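Local coordinates for protein ofchtiv-allosamidin (PDB 6JMB) that probably hydrolyses the beta-1,4 linkages of chitin as an insect group IV chitinase of glycoside hydrolase family 18, and is held here with the inhibitor allosamidin, at residues E296-T300 with A312-N317. Where two conformers were deposited one is given. Residue numbers count along the deposited sequence, not the author numbering.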
ATOM      1  N   GLU A 296      -0.286 -21.652  17.797  0.50 17.25           N
ATOM      2  CA  GLU A 296      -1.185 -21.523  18.951  0.50 17.93           C
ATOM      3  C   GLU A 296      -2.582 -21.946  18.515  0.50 18.15           C
ATOM      4  O   GLU A 296      -3.305 -21.161  17.893  0.50 17.22           O
ATOM      5  CB  GLU A 296      -1.188 -20.116  19.525  0.50 18.65           C
ATOM      6  CG  GLU A 296      -2.161 -19.931  20.663  0.50 23.73           C
ATOM      7  CD  GLU A 296      -2.027 -21.003  21.740  0.50 27.56           C
ATOM      8  OE1 GLU A 296      -0.972 -21.064  22.404  0.50 23.97           O
ATOM      9  OE2 GLU A 296      -2.971 -21.803  21.904  0.50 22.65           O
ATOM     10  N   SER A 297      -2.969 -23.163  18.887  1.00 18.38           N
ATOM     11  CA  SER A 297      -4.248 -23.720  18.448  1.00 17.41           C
ATOM     12  C   SER A 297      -5.468 -23.060  19.084  1.00 17.77           C
ATOM     13  O   SER A 297      -6.581 -23.276  18.598  1.00 18.75           O
ATOM     14  CB  SER A 297      -4.295 -25.233  18.693  1.00 20.79           C
ATOM     15  OG  SER A 297      -4.270 -25.523  20.080  1.00 28.51           O
ATOM     16  N   SER A 298      -5.290 -22.262  20.143  1.00 18.20           N
ATOM     17  CA  SER A 298      -6.438 -21.697  20.848  1.00 18.52           C
ATOM     18  C   SER A 298      -7.121 -20.569  20.083  1.00 16.26           C
ATOM     19  O   SER A 298      -8.261 -20.229  20.408  1.00 17.02           O
ATOM     20  CB  SER A 298      -6.039 -21.216  22.243  1.00 19.66           C
ATOM     21  OG  SER A 298      -5.609 -22.298  23.047  1.00 30.40           O
ATOM     22  N   TRP A 299      -6.451 -19.974  19.095  1.00 14.35           N
ATOM     23  CA  TRP A 299      -7.090 -18.950  18.282  1.00 14.11           C
ATOM     24  C   TRP A 299      -8.297 -19.528  17.558  1.00 14.59           C
ATOM     25  O   TRP A 299      -8.289 -20.686  17.132  1.00 17.05           O
ATOM     26  CB  TRP A 299      -6.106 -18.418  17.232  1.00 13.99           C
ATOM     27  CG  TRP A 299      -5.030 -17.533  17.781  1.00 12.99           C
ATOM     28  CD1 TRP A 299      -3.811 -17.924  18.254  1.00 13.90           C
ATOM     29  CD2 TRP A 299      -5.066 -16.104  17.887  1.00 12.01           C
ATOM     30  NE1 TRP A 299      -3.085 -16.826  18.655  1.00 14.26           N
ATOM     31  CE2 TRP A 299      -3.837 -15.697  18.445  1.00 12.18           C
ATOM     32  CE3 TRP A 299      -6.021 -15.130  17.577  1.00 11.68           C
ATOM     33  CZ2 TRP A 299      -3.533 -14.362  18.688  1.00 12.14           C
ATOM     34  CZ3 TRP A 299      -5.711 -13.799  17.815  1.00 11.17           C
ATOM     35  CH2 TRP A 299      -4.481 -13.429  18.370  1.00 11.50           C
ATOM     36  N   THR A 300      -9.340 -18.721  17.418  1.00 14.27           N
ATOM     37  CA  THR A 300     -10.481 -19.050  16.578  1.00 14.06           C
ATOM     38  C   THR A 300     -10.378 -18.199  15.325  1.00 13.81           C
ATOM     39  O   THR A 300     -10.307 -16.968  15.418  1.00 14.71           O
ATOM     40  CB  THR A 300     -11.797 -18.748  17.293  1.00 15.12           C
ATOM     41  OG1 THR A 300     -11.885 -19.540  18.484  1.00 18.74           O
ATOM     42  CG2 THR A 300     -12.977 -19.076  16.388  1.00 16.79           C
ATOM     43  N   ALA A 312      -9.574 -13.310  13.362  1.00 10.25           N
ATOM     44  CA  ALA A 312      -9.213 -14.274  14.385  1.00 10.23           C
ATOM     45  C   ALA A 312      -9.324 -13.628  15.753  1.00 10.79           C
ATOM     46  O   ALA A 312      -9.109 -12.423  15.907  1.00 11.42           O
ATOM     47  CB  ALA A 312      -7.794 -14.813  14.171  1.00 11.74           C
ATOM     48  N   PHE A 313      -9.664 -14.433  16.753  1.00 11.22           N
ATOM     49  CA  PHE A 313      -9.729 -13.907  18.107  1.00 11.41           C
ATOM     50  C   PHE A 313      -9.233 -14.935  19.111  1.00 12.48           C
ATOM     51  O   PHE A 313      -9.293 -16.147  18.880  1.00 13.67           O
ATOM     52  CB  PHE A 313     -11.125 -13.387  18.488  1.00 13.72           C
ATOM     53  CG  PHE A 313     -12.222 -14.387  18.309  1.00 14.62           C
ATOM     54  CD1 PHE A 313     -12.537 -15.273  19.326  1.00 17.77           C
ATOM     55  CD2 PHE A 313     -12.944 -14.437  17.128  1.00 15.00           C
ATOM     56  CE1 PHE A 313     -13.555 -16.195  19.171  1.00 20.86           C
ATOM     57  CE2 PHE A 313     -13.970 -15.357  16.966  1.00 19.72           C
ATOM     58  CZ  PHE A 313     -14.271 -16.236  17.989  1.00 20.90           C
ATOM     59  N   LEU A 314      -8.721 -14.420  20.224  1.00 12.32           N
ATOM     60  CA  LEU A 314      -8.268 -15.248  21.336  1.00 12.42           C
ATOM     61  C   LEU A 314      -8.349 -14.357  22.565  1.00 12.26           C
ATOM     62  O   LEU A 314      -7.542 -13.430  22.709  1.00 12.52           O
ATOM     63  CB  LEU A 314      -6.843 -15.721  21.097  1.00 13.24           C
ATOM     64  CG  LEU A 314      -6.201 -16.518  22.235  1.00 15.09           C
ATOM     65  CD1 LEU A 314      -7.086 -17.696  22.627  1.00 17.92           C
ATOM     66  CD2 LEU A 314      -4.822 -17.002  21.822  1.00 16.77           C
ATOM     67  N   ASP A 315      -9.329 -14.623  23.428  1.00 12.63           N
ATOM     68  CA  ASP A 315      -9.576 -13.776  24.589  1.00 14.02           C
ATOM     69  C   ASP A 315      -9.694 -12.316  24.156  1.00 11.99           C
ATOM     70  O   ASP A 315     -10.557 -11.997  23.334  1.00 13.20           O
ATOM     71  CB  ASP A 315      -8.505 -13.990  25.663  1.00 13.86           C
ATOM     72  CG  ASP A 315      -8.516 -15.394  26.219  1.00 22.26           C
ATOM     73  OD1 ASP A 315      -9.610 -15.983  26.312  1.00 22.83           O
ATOM     74  OD2 ASP A 315      -7.427 -15.904  26.565  1.00 28.11           O
ATOM     75  N   TYR A 316      -8.841 -11.428  24.672  1.00 10.75           N
ATOM     76  CA  TYR A 316      -8.970 -10.014  24.328  1.00 12.12           C
ATOM     77  C   TYR A 316      -8.505  -9.689  22.908  1.00 11.28           C
ATOM     78  O   TYR A 316      -8.838  -8.617  22.395  1.00 13.02           O
ATOM     79  CB  TYR A 316      -8.241  -9.143  25.355  1.00 13.35           C
ATOM     80  CG  TYR A 316      -9.071  -8.896  26.593  1.00 12.35           C
ATOM     81  CD1 TYR A 316     -10.021  -7.891  26.612  1.00 13.21           C
ATOM     82  CD2 TYR A 316      -8.918  -9.680  27.730  1.00 12.53           C
ATOM     83  CE1 TYR A 316     -10.797  -7.656  27.723  1.00 13.60           C
ATOM     84  CE2 TYR A 316      -9.696  -9.454  28.856  1.00 14.07           C
ATOM     85  CZ  TYR A 316     -10.631  -8.434  28.842  1.00 15.04           C
ATOM     86  OH  TYR A 316     -11.418  -8.185  29.944  1.00 16.93           O
ATOM     87  N   ASN A 317      -7.751 -10.575  22.260  1.00 11.03           N
ATOM     88  CA  ASN A 317      -7.190 -10.266  20.948  1.00 10.91           C
ATOM     89  C   ASN A 317      -8.228 -10.456  19.855  1.00 11.25           C
ATOM     90  O   ASN A 317      -8.911 -11.484  19.813  1.00 13.42           O
ATOM     91  CB  ASN A 317      -6.038 -11.213  20.637  1.00 13.41           C
ATOM     92  CG  ASN A 317      -4.911 -11.076  21.597  1.00 14.96           C
ATOM     93  OD1 ASN A 317      -4.185 -10.087  21.575  1.00 17.73           O
ATOM     94  ND2 ASN A 317      -4.751 -12.073  22.462  1.00 17.91           N
TER
HETATM   95  O   HOH W   1     -10.217 -18.368  20.459  1.00 21.22           O
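After helix 286-295 the chain makes a type I turn, Glu296 to Trp299, and then runs antiparallel to the end of strand 309-314. Thr300 and Phe313 form a hydrogen-bonded pair: Thr300 N donates to Phe313 O at 3.0 Å, nearly straight, and Phe313 N returns a bond to Thr300 O at 2.9 Å. Beside this pair water 1 links the two segments, donating to Ser298 O (2.7 Å) and Phe313 O (2.9 Å) and accepting from Thr300 OG1 (2.8 Å). Leu314 to Asn317 then forms a type II' turn, the tight two-residue connection of a beta hairpin that leads into strand 317-320. This small antiparallel sheet belongs to the alpha+beta insertion common in family 18 chitinases, out on the surface beside the TIM barrel. Trp299 lies against the turn end of the hairpin: Leu314 CD2 sits over its five-membered ring, 3.7 Å from the centroid, a CH-pi contact, while Trp299 CE3 meets Ala312 CB at 3.9 Å and Trp299 CH2 reaches Asn317 CB at 3.5 Å. Phe289 of the helix adds an edge-to-face contact to the indole. On the sheet face carrying Thr300 and Phe313, Thr300 CB rides 3.8 Å above the Phe313 ring centroid.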